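Local coordinates for protein VP2 (PDB 7L0Y) that self-assembles, in 60 copies, into the T=1 icosahedral capsid of human bocavirus 1, at residues 63-68 / 169-174; 96-101 / 225-230; 110-115 / 444-449. All coordinates share one frame; numbering follows the deposited sequence.

Interaction 1: residues 63-68 / 169-174; sequences SQRCVT and YIPIEN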
loop_
_atom_site.group_PDB
_atom_site.type_symbol
_atom_site.label_atom_id
_atom_site.label_comp_id
_atom_site.label_asym_id
_atom_site.label_seq_id
_atom_site.Cartn_x
_atom_site.Cartn_y
_atom_site.Cartn_z
ATOM N N SER A 63 -32.144 -50.005 -106.854
ATOM C CA SER A 63 -32.480 -50.913 -105.766
ATOM C C SER A 63 -32.248 -50.210 -104.435
ATOM O O SER A 63 -31.100 -49.997 -104.031
ATOM C CB SER A 63 -31.650 -52.194 -105.847
ATOM O OG SER A 63 -32.026 -53.107 -104.834
ATOM N N GLN A 64 -33.336 -49.867 -103.753
ATOM C CA GLN A 64 -33.259 -49.294 -102.422
ATOM C C GLN A 64 -33.936 -50.225 -101.438
ATOM O O GLN A 64 -34.857 -50.970 -101.777
ATOM C CB GLN A 64 -33.909 -47.909 -102.331
ATOM C CG GLN A 64 -33.133 -46.801 -102.999
ATOM C CD GLN A 64 -31.798 -46.577 -102.342
ATOM O OE1 GLN A 64 -31.686 -46.666 -101.129
ATOM N NE2 GLN A 64 -30.778 -46.287 -103.137
ATOM N N ARG A 65 -33.457 -50.169 -100.208
ATOM C CA ARG A 65 -34.085 -50.863 -99.103
ATOM C C ARG A 65 -34.181 -49.870 -97.964
ATOM O O ARG A 65 -33.167 -49.320 -97.535
ATOM C CB ARG A 65 -33.279 -52.079 -98.674
ATOM C CG ARG A 65 -33.984 -52.972 -97.698
ATOM C CD ARG A 65 -33.015 -54.009 -97.233
ATOM N NE ARG A 65 -33.618 -54.992 -96.352
ATOM C CZ ARG A 65 -34.059 -56.163 -96.772
ATOM N NH1 ARG A 65 -33.906 -56.477 -98.045
ATOM N NH2 ARG A 65 -34.606 -57.020 -95.921
ATOM N N CYS A 66 -35.389 -49.620 -97.495
ATOM C CA CYS A 66 -35.572 -48.651 -96.434
ATOM C C CYS A 66 -36.433 -49.262 -95.353
ATOM O O CYS A 66 -37.317 -50.069 -95.620
ATOM C CB CYS A 66 -36.227 -47.367 -96.932
ATOM S SG CYS A 66 -37.804 -47.635 -97.763
ATOM N N VAL A 67 -36.159 -48.863 -94.128
ATOM C CA VAL A 67 -37.044 -49.111 -93.009
ATOM C C VAL A 67 -37.688 -47.794 -92.616
ATOM O O VAL A 67 -36.999 -46.803 -92.352
ATOM C CB VAL A 67 -36.298 -49.780 -91.848
ATOM C CG1 VAL A 67 -34.959 -49.218 -91.766
ATOM C CG2 VAL A 67 -37.020 -49.521 -90.538
ATOM N N THR A 68 -39.010 -47.781 -92.618
ATOM C CA THR A 68 -39.794 -46.624 -92.232
ATOM C C THR A 68 -40.289 -46.805 -90.807
ATOM O O THR A 68 -40.571 -47.920 -90.370
ATOM C CB THR A 68 -40.968 -46.418 -93.187
ATOM O OG1 THR A 68 -41.746 -47.616 -93.247
ATOM C CG2 THR A 68 -40.473 -46.082 -94.569
ATOM N N TYR A 169 -34.732 -44.745 -92.834
ATOM C CA TYR A 169 -33.312 -44.841 -93.096
ATOM C C TYR A 169 -33.045 -46.089 -93.907
ATOM O O TYR A 169 -33.849 -47.019 -93.943
ATOM C CB TYR A 169 -32.502 -44.839 -91.796
ATOM C CG TYR A 169 -32.822 -45.976 -90.863
ATOM C CD1 TYR A 169 -32.131 -47.168 -90.935
ATOM C CD2 TYR A 169 -33.813 -45.850 -89.907
ATOM C CE1 TYR A 169 -32.412 -48.193 -90.088
ATOM C CE2 TYR A 169 -34.106 -46.874 -89.058
ATOM C CZ TYR A 169 -33.406 -48.045 -89.150
ATOM O OH TYR A 169 -33.700 -49.082 -88.307
ATOM N N ILE A 170 -31.895 -46.086 -94.568
ATOM C CA ILE A 170 -31.466 -47.184 -95.424
ATOM C C ILE A 170 -30.600 -48.108 -94.575
ATOM O O ILE A 170 -29.504 -47.702 -94.160
ATOM C CB ILE A 170 -30.708 -46.661 -96.647
ATOM C CG1 ILE A 170 -31.643 -45.801 -97.496
ATOM C CG2 ILE A 170 -30.157 -47.799 -97.461
ATOM C CD1 ILE A 170 -30.944 -44.974 -98.536
ATOM N N PRO A 171 -31.067 -49.310 -94.240
ATOM C CA PRO A 171 -30.257 -50.190 -93.391
ATOM C C PRO A 171 -29.078 -50.819 -94.109
ATOM O O PRO A 171 -28.071 -51.140 -93.473
ATOM C CB PRO A 171 -31.275 -51.235 -92.929
ATOM C CG PRO A 171 -32.258 -51.291 -94.031
ATOM C CD PRO A 171 -32.347 -49.927 -94.616
ATOM N N ILE A 172 -29.173 -51.021 -95.417
ATOM C CA ILE A 172 -28.137 -51.724 -96.153
ATOM C C ILE A 172 -28.143 -51.202 -97.575
ATOM O O ILE A 172 -29.148 -50.674 -98.052
ATOM C CB ILE A 172 -28.364 -53.251 -96.123
ATOM C CG1 ILE A 172 -27.135 -54.002 -96.620
ATOM C CG2 ILE A 172 -29.528 -53.615 -97.000
ATOM C CD1 ILE A 172 -27.200 -55.470 -96.364
ATOM N N GLU A 173 -27.017 -51.350 -98.258
ATOM C CA GLU A 173 -26.979 -51.047 -99.681
ATOM C C GLU A 173 -27.584 -52.231 -100.418
ATOM O O GLU A 173 -27.047 -53.340 -100.374
ATOM C CB GLU A 173 -25.544 -50.773 -100.117
ATOM C CG GLU A 173 -25.404 -50.219 -101.516
ATOM C CD GLU A 173 -23.970 -49.843 -101.839
ATOM O OE1 GLU A 173 -23.090 -50.093 -100.990
ATOM O OE2 GLU A 173 -23.720 -49.292 -102.931
ATOM N N ASN A 174 -28.701 -51.996 -101.103
ATOM C CA ASN A 174 -29.580 -53.100 -101.471
ATOM C C ASN A 174 -29.016 -53.895 -102.635
ATOM O O ASN A 174 -29.201 -55.113 -102.709
ATOM C CB ASN A 174 -30.972 -52.572 -101.810
ATOM C CG ASN A 174 -32.013 -53.670 -101.870
ATOM O OD1 ASN A 174 -31.931 -54.659 -101.147
ATOM N ND2 ASN A 174 -32.997 -53.500 -102.742
#
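A single antiparallel bridge pairs Val67 with Tyr169 in the elaborate loop regions that parvovirus capsid proteins build onto their jelly-roll barrel. Residues 65-68 lie on strand 65-69, and residues 169-174 carry the chain on from the end of strand 161-169. Val67 and Tyr169 form a hydrogen-bonded pair: Val67 N reaches Tyr169 O at 3.0 Å, nearly in line with the carbonyl, and Tyr169 N returns to Val67 O at 3.1 Å. The two side chains project from the same side of this bridge. Tyr169 CG stands between its own backbone N and carbonyl carbon (chi1 60°), which folds the ring back across the strand, and CG1 of Val67 sits over one ring face, 3.4 Å from the centroid, in a CH-pi contact. The buried Tyr169 OH accepts a hydrogen bond from Phe200 N.

Beyond this pair the chains meet by packing. Pro171 CD packs on Arg65 O and Cys66 CA and lies 3.9 Å from Val67 CG1, and Ile170 CA contributes a CA-H...O contact to Arg65 O at 3.5 Å. On the other side of strand 65-69, strand 50-53 continues the pairing, with a backbone hydrogen bond between Cys66 and Glu52. Neighbouring subunits close over the contact: Cys66 and Ile170 meet Pro242 and Phe240 of one, while Arg65 NH2 makes a weak hydrogen bond to Tyr487 O of another. Arg65 CG is anti to the backbone N (chi1 -170°), and the chain, extended to NE, crosses Ile172, laying Arg65 CD 3.5 Å from Ile172 CG2. Asn174 OD1 lies at the guanidinium edge, 4.1 Å from Arg65 NH1, too far for a hydrogen bond.

Interaction 2: residues 96-101 / 225-230; sequences KRFRPK and EWVNNE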
loop_
_atom_site.group_PDB
_atom_site.type_symbol
_atom_site.label_atom_id
_atom_site.label_comp_id
_atom_site.label_asym_id
_atom_site.label_seq_id
_atom_site.Cartn_x
_atom_site.Cartn_y
_atom_site.Cartn_z
ATOM N N LYS A 96 -18.967 -9.382 -92.958
ATOM C CA LYS A 96 -18.036 -10.176 -93.743
ATOM C C LYS A 96 -18.078 -11.656 -93.404
ATOM O O LYS A 96 -17.686 -12.477 -94.236
ATOM C CB LYS A 96 -16.619 -9.642 -93.561
ATOM C CG LYS A 96 -16.195 -9.571 -92.134
ATOM C CD LYS A 96 -14.791 -9.064 -92.012
ATOM C CE LYS A 96 -13.787 -10.097 -92.438
ATOM N NZ LYS A 96 -12.396 -9.581 -92.313
ATOM N N ARG A 97 -18.515 -12.018 -92.207
ATOM C CA ARG A 97 -18.654 -13.422 -91.870
ATOM C C ARG A 97 -19.620 -13.562 -90.710
ATOM O O ARG A 97 -19.866 -12.618 -89.961
ATOM C CB ARG A 97 -17.305 -14.050 -91.532
ATOM C CG ARG A 97 -16.579 -13.337 -90.448
ATOM C CD ARG A 97 -15.396 -14.122 -90.036
ATOM N NE ARG A 97 -14.759 -13.528 -88.881
ATOM C CZ ARG A 97 -13.761 -14.090 -88.222
ATOM N NH1 ARG A 97 -13.313 -15.276 -88.598
ATOM N NH2 ARG A 97 -13.236 -13.481 -87.173
ATOM N N PHE A 98 -20.160 -14.765 -90.574
ATOM C CA PHE A 98 -21.097 -15.077 -89.511
ATOM C C PHE A 98 -21.030 -16.569 -89.259
ATOM O O PHE A 98 -20.579 -17.333 -90.106
ATOM C CB PHE A 98 -22.519 -14.640 -89.871
ATOM C CG PHE A 98 -23.052 -15.274 -91.112
ATOM C CD1 PHE A 98 -23.808 -16.420 -91.049
ATOM C CD2 PHE A 98 -22.783 -14.734 -92.344
ATOM C CE1 PHE A 98 -24.294 -16.995 -92.183
ATOM C CE2 PHE A 98 -23.262 -15.315 -93.479
ATOM C CZ PHE A 98 -24.018 -16.446 -93.400
ATOM N N ARG A 99 -21.412 -16.966 -88.055
ATOM C CA ARG A 99 -21.577 -18.376 -87.746
ATOM C C ARG A 99 -22.627 -18.511 -86.664
ATOM O O ARG A 99 -22.815 -17.595 -85.860
ATOM C CB ARG A 99 -20.255 -19.007 -87.305
ATOM C CG ARG A 99 -19.644 -18.327 -86.145
ATOM C CD ARG A 99 -18.424 -19.042 -85.724
ATOM N NE ARG A 99 -17.808 -18.365 -84.603
ATOM C CZ ARG A 99 -16.684 -18.761 -84.034
ATOM N NH1 ARG A 99 -16.066 -19.839 -84.485
ATOM N NH2 ARG A 99 -16.185 -18.082 -83.016
ATOM N N PRO A 100 -23.316 -19.647 -86.603
ATOM C CA PRO A 100 -24.208 -19.907 -85.473
ATOM C C PRO A 100 -23.397 -20.176 -84.215
ATOM O O PRO A 100 -22.336 -20.796 -84.265
ATOM C CB PRO A 100 -24.990 -21.141 -85.922
ATOM C CG PRO A 100 -24.092 -21.812 -86.861
ATOM C CD PRO A 100 -23.329 -20.751 -87.573
ATOM N N LYS A 101 -23.894 -19.685 -83.088
ATOM C CA LYS A 101 -23.210 -19.801 -81.810
ATOM C C LYS A 101 -23.980 -20.656 -80.816
ATOM O O LYS A 101 -23.487 -21.696 -80.377
ATOM C CB LYS A 101 -22.967 -18.410 -81.223
ATOM C CG LYS A 101 -22.186 -18.420 -79.938
ATOM C CD LYS A 101 -22.050 -17.022 -79.386
ATOM C CE LYS A 101 -21.393 -17.026 -78.023
ATOM N NZ LYS A 101 -20.001 -17.537 -78.104
ATOM N N GLU A 225 -17.071 -23.317 -87.780
ATOM C CA GLU A 225 -16.268 -22.484 -88.652
ATOM C C GLU A 225 -17.139 -21.397 -89.257
ATOM O O GLU A 225 -18.346 -21.570 -89.437
ATOM C CB GLU A 225 -15.621 -23.324 -89.751
ATOM C CG GLU A 225 -16.610 -23.970 -90.693
ATOM C CD GLU A 225 -15.942 -24.884 -91.705
ATOM O OE1 GLU A 225 -14.709 -24.785 -91.888
ATOM O OE2 GLU A 225 -16.653 -25.703 -92.324
ATOM N N TRP A 226 -16.519 -20.271 -89.570
ATOM C CA TRP A 226 -17.248 -19.150 -90.134
ATOM C C TRP A 226 -17.623 -19.424 -91.579
ATOM O O TRP A 226 -16.846 -19.997 -92.343
ATOM C CB TRP A 226 -16.392 -17.900 -90.076
ATOM C CG TRP A 226 -16.036 -17.469 -88.722
ATOM C CD1 TRP A 226 -14.970 -17.881 -87.998
ATOM C CD2 TRP A 226 -16.695 -16.478 -87.941
ATOM N NE1 TRP A 226 -14.938 -17.235 -86.796
ATOM C CE2 TRP A 226 -15.985 -16.359 -86.739
ATOM C CE3 TRP A 226 -17.822 -15.685 -88.137
ATOM C CZ2 TRP A 226 -16.366 -15.484 -85.737
ATOM C CZ3 TRP A 226 -18.195 -14.819 -87.149
ATOM C CH2 TRP A 226 -17.473 -14.722 -85.964
ATOM N N VAL A 227 -18.822 -19.012 -91.951
ATOM C CA VAL A 227 -19.168 -18.824 -93.350
ATOM C C VAL A 227 -18.847 -17.385 -93.729
ATOM O O VAL A 227 -19.369 -16.438 -93.135
ATOM C CB VAL A 227 -20.633 -19.191 -93.628
ATOM C CG1 VAL A 227 -21.499 -18.739 -92.534
ATOM C CG2 VAL A 227 -21.098 -18.520 -94.905
ATOM N N ASN A 228 -17.959 -17.230 -94.701
ATOM C CA ASN A 228 -17.391 -15.941 -95.038
ATOM C C ASN A 228 -18.193 -15.273 -96.139
ATOM O O ASN A 228 -18.556 -15.895 -97.135
ATOM C CB ASN A 228 -15.947 -16.109 -95.492
ATOM C CG ASN A 228 -15.076 -16.711 -94.427
ATOM O OD1 ASN A 228 -14.388 -17.696 -94.662
ATOM N ND2 ASN A 228 -15.092 -16.122 -93.246
ATOM N N ASN A 229 -18.485 -13.997 -95.948
ATOM C CA ASN A 229 -19.105 -13.197 -96.981
ATOM C C ASN A 229 -18.066 -12.178 -97.440
ATOM O O ASN A 229 -17.961 -11.082 -96.897
ATOM C CB ASN A 229 -20.358 -12.530 -96.422
ATOM C CG ASN A 229 -21.166 -11.825 -97.460
ATOM O OD1 ASN A 229 -21.204 -12.221 -98.615
ATOM N ND2 ASN A 229 -21.825 -10.760 -97.052
ATOM N N GLU A 230 -17.346 -12.521 -98.501
ATOM C CA GLU A 230 -16.334 -11.657 -99.086
ATOM C C GLU A 230 -16.081 -12.073 -100.519
ATOM O O GLU A 230 -16.170 -13.250 -100.866
ATOM C CB GLU A 230 -15.010 -11.681 -98.314
ATOM C CG GLU A 230 -14.966 -10.827 -97.068
ATOM C CD GLU A 230 -13.686 -11.023 -96.293
ATOM O OE1 GLU A 230 -13.012 -12.047 -96.521
ATOM O OE2 GLU A 230 -13.325 -10.141 -95.491
#
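This is an antiparallel strand pairing whose one side carries a stack in which the Trp226 indole lies between the guanidinium groups of Arg97 and Arg99. It lies at the start of strand 95-118, where residues 96-101 run against strand 215-232. Phe98 and Val227 are the hydrogen-bonded pair, with Phe98 N to Val227 O at 3.2 Å and Val227 N to Phe98 O at 3.1 Å. Arg97 faces Asn228 in the adjoining non-hydrogen-bonded position.

Both arginine chains are extended and pass obliquely over opposite faces of the indole. The Arg97 guanidinium lies over the pyrrole half, its CZ 3.6 Å from the five-membered ring centroid and the planes 20° apart, a cation-pi stack. On the opposite face the Arg99 guanidinium lies flat at 16°, while its CG rides over the six-membered ring. Salt bridging to Glu459 and a hydrogen bond from NH1 to Cys224 O fix the rotation of the Arg99 group.

The pairing belongs to the BIDG sheet of the parvovirus jelly roll, in which strand 95-118 separates strand 215-232 from strand 446-462; there Lys96 and Arg97 together face Glu461 in a classic beta bulge. On the side away from the indole, Val227 CG1 rests over a face of the Phe98 ring, 3.5 Å from its centroid. At the corner, Lys96 and Glu230 lie side by side, pointing the same way, with a salt bridge from Lys96 NZ to Glu230 OE2 at 3.4 Å.

Interaction 3: residues 110-115 / 444-449; sequences LQIKQI and LNIYCT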
loop_
_atom_site.group_PDB
_atom_site.type_symbol
_atom_site.label_atom_id
_atom_site.label_comp_id
_atom_site.label_asym_id
_atom_site.label_seq_id
_atom_site.Cartn_x
_atom_site.Cartn_y
_atom_site.Cartn_z
ATOM N N LEU A 110 -48.792 -27.872 -76.793
ATOM C CA LEU A 110 -49.145 -29.070 -77.529
ATOM C C LEU A 110 -50.645 -29.296 -77.467
ATOM O O LEU A 110 -51.286 -29.025 -76.451
ATOM C CB LEU A 110 -48.415 -30.283 -76.965
ATOM C CG LEU A 110 -46.941 -30.478 -77.307
ATOM C CD1 LEU A 110 -46.742 -30.183 -78.767
ATOM C CD2 LEU A 110 -46.067 -29.574 -76.494
ATOM N N GLN A 111 -51.203 -29.793 -78.556
ATOM C CA GLN A 111 -52.604 -30.163 -78.621
ATOM C C GLN A 111 -52.731 -31.514 -79.291
ATOM O O GLN A 111 -52.358 -31.664 -80.454
ATOM C CB GLN A 111 -53.399 -29.137 -79.403
ATOM C CG GLN A 111 -53.593 -27.839 -78.707
ATOM C CD GLN A 111 -54.230 -26.838 -79.611
ATOM O OE1 GLN A 111 -53.996 -26.843 -80.814
ATOM N NE2 GLN A 111 -55.082 -26.007 -79.061
ATOM N N ILE A 112 -53.261 -32.488 -78.572
ATOM C CA ILE A 112 -53.623 -33.768 -79.159
ATOM C C ILE A 112 -55.130 -33.779 -79.341
ATOM O O ILE A 112 -55.878 -33.539 -78.390
ATOM C CB ILE A 112 -53.152 -34.953 -78.304
ATOM C CG1 ILE A 112 -51.631 -34.968 -78.209
ATOM C CG2 ILE A 112 -53.600 -36.242 -78.939
ATOM C CD1 ILE A 112 -51.087 -34.326 -76.972
ATOM N N LYS A 113 -55.569 -34.017 -80.566
ATOM C CA LYS A 113 -56.977 -34.112 -80.897
ATOM C C LYS A 113 -57.266 -35.533 -81.346
ATOM O O LYS A 113 -56.467 -36.139 -82.058
ATOM C CB LYS A 113 -57.361 -33.144 -82.017
ATOM C CG LYS A 113 -57.018 -31.691 -81.793
ATOM C CD LYS A 113 -57.822 -31.057 -80.699
ATOM C CE LYS A 113 -59.213 -30.700 -81.187
ATOM N NZ LYS A 113 -59.996 -29.947 -80.174
ATOM N N GLN A 114 -58.406 -36.060 -80.931
ATOM C CA GLN A 114 -58.892 -37.309 -81.487
ATOM C C GLN A 114 -59.636 -37.035 -82.783
ATOM O O GLN A 114 -60.395 -36.072 -82.886
ATOM C CB GLN A 114 -59.801 -38.018 -80.490
ATOM C CG GLN A 114 -60.293 -39.360 -80.961
ATOM C CD GLN A 114 -61.101 -40.073 -79.910
ATOM O OE1 GLN A 114 -61.159 -39.645 -78.764
ATOM N NE2 GLN A 114 -61.757 -41.151 -80.302
ATOM N N ILE A 115 -59.397 -37.871 -83.781
ATOM C CA ILE A 115 -60.012 -37.729 -85.093
ATOM C C ILE A 115 -61.204 -38.671 -85.135
ATOM O O ILE A 115 -61.038 -39.893 -85.099
ATOM C CB ILE A 115 -59.019 -38.051 -86.214
ATOM C CG1 ILE A 115 -57.803 -37.138 -86.122
ATOM C CG2 ILE A 115 -59.684 -37.887 -87.560
ATOM C CD1 ILE A 115 -56.651 -37.601 -86.956
ATOM N N LEU A 444 -56.183 -45.761 -81.481
ATOM C CA LEU A 444 -56.984 -44.556 -81.532
ATOM C C LEU A 444 -56.354 -43.571 -82.502
ATOM O O LEU A 444 -55.150 -43.321 -82.457
ATOM C CB LEU A 444 -57.076 -43.947 -80.141
ATOM C CG LEU A 444 -58.054 -42.809 -79.945
ATOM C CD1 LEU A 444 -59.436 -43.363 -80.153
ATOM C CD2 LEU A 444 -57.904 -42.246 -78.557
ATOM N N ASN A 445 -57.171 -42.992 -83.370
ATOM C CA ASN A 445 -56.673 -42.108 -84.415
ATOM C C ASN A 445 -56.589 -40.694 -83.858
ATOM O O ASN A 445 -57.610 -40.063 -83.583
ATOM C CB ASN A 445 -57.578 -42.166 -85.639
ATOM C CG ASN A 445 -57.015 -41.413 -86.814
ATOM O OD1 ASN A 445 -55.804 -41.286 -86.963
ATOM N ND2 ASN A 445 -57.894 -40.912 -87.664
ATOM N N ILE A 446 -55.366 -40.192 -83.714
ATOM C CA ILE A 446 -55.096 -38.919 -83.066
ATOM C C ILE A 446 -54.036 -38.185 -83.868
ATOM O O ILE A 446 -53.301 -38.778 -84.658
ATOM C CB ILE A 446 -54.623 -39.096 -81.608
ATOM C CG1 ILE A 446 -53.367 -39.959 -81.569
ATOM C CG2 ILE A 446 -55.711 -39.702 -80.755
ATOM C CD1 ILE A 446 -52.714 -40.023 -80.226
ATOM N N TYR A 447 -53.969 -36.873 -83.670
ATOM C CA TYR A 447 -52.890 -36.081 -84.229
ATOM C C TYR A 447 -52.520 -35.016 -83.216
ATOM O O TYR A 447 -53.318 -34.644 -82.359
ATOM C CB TYR A 447 -53.255 -35.445 -85.569
ATOM C CG TYR A 447 -54.205 -34.293 -85.468
ATOM C CD1 TYR A 447 -53.742 -32.992 -85.481
ATOM C CD2 TYR A 447 -55.558 -34.503 -85.323
ATOM C CE1 TYR A 447 -54.597 -31.946 -85.383
ATOM C CE2 TYR A 447 -56.419 -33.460 -85.224
ATOM C CZ TYR A 447 -55.938 -32.181 -85.256
ATOM O OH TYR A 447 -56.806 -31.122 -85.155
ATOM N N CYS A 448 -51.291 -34.537 -83.314
ATOM C CA CYS A 448 -50.796 -33.499 -82.430
ATOM C C CYS A 448 -50.454 -32.261 -83.242
ATOM O O CYS A 448 -49.854 -32.358 -84.313
ATOM C CB CYS A 448 -49.572 -33.971 -81.648
ATOM S SG CYS A 448 -48.935 -32.772 -80.462
ATOM N N THR A 449 -50.861 -31.109 -82.738
ATOM C CA THR A 449 -50.356 -29.830 -83.192
ATOM C C THR A 449 -49.691 -29.145 -82.014
ATOM O O THR A 449 -50.069 -29.367 -80.866
ATOM C CB THR A 449 -51.463 -28.931 -83.766
ATOM O OG1 THR A 449 -52.461 -28.683 -82.771
ATOM C CG2 THR A 449 -52.105 -29.579 -84.955
#
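Residues 110-115 and 446-449 run antiparallel, their axes 4.6 Å apart at 159°, with Gln111-Thr449 and Lys113-Tyr447 as hydrogen-bonded pairs and Ile112-Cys448 and Gln114-Ile446 as non-hydrogen-bonded ones. Reciprocal N-H...O bonds close both hydrogen-bonded pairs, and Ile115 N extends the ladder to Asn445 O at 2.8 Å.

Lys113 and Tyr447 lie alongside each other. Tyr447 CG takes the position between backbone N and carbonyl carbon (chi1 74°), turning the ring across toward strand 110-115, where Lys113 CB comes to 3.4 Å from Tyr447 CE2; the lysine chain then bends past the phenol, and NZ finds Asn126 OD1 in a weak hydrogen bond. The Ile115 side chain, at about a right angle to that of Tyr447, sets CG1 at the ring edge, 3.6 Å from Tyr447 CD2. On the same side of the sheet Thr449 OG1 gives a weak hydrogen bond to Gln111 OE1, 3.1 Å away, and Pro433 of a neighbouring subunit packs on Tyr447 and Thr449.

The other side is mainly apolar. Ile112 and Ile446 point the same way, with Ile112 CG2 4.0 Å from Ile446 CB, while Leu110 CD1 touches Cys448 SG at 3.8 Å.

Lys113, on the Tyr447 side, packs on Gln114 of one neighbouring subunit, and Gln114, on the Ile446 side, on Lys113 of a second, a reciprocal pattern consistent with packing around the capsid fivefold axis. The arrangement is that of strands D and I, neighbours in the BIDG sheet of the viral jelly roll, where strand D runs on into the DE hairpin, whose return strand is 121-126.

How the interactions relate
Interactions 2 and 3 share strand 95-118, the D strand: interaction 2 pairs its beginning with strand 215-232, and interaction 3 pairs its later part with strand 446-462, on the other flank. Their centres are 41 Å apart, so together they span much of the BIDG sheet, from an end rich in charged groups to one packed between neighbouring subunits. Interaction 1 belongs to loop-borne strands; its centre is 30 Å from that of interaction 3 and 36 Å from that of interaction 2, on the opposite side of the chain's centre from the latter. None touches another, the nearest atoms of interactions 1 and 3 being about 16 Å apart. Interactions 1 and 3 also pack on neighbouring subunits, interaction 2 only weakly.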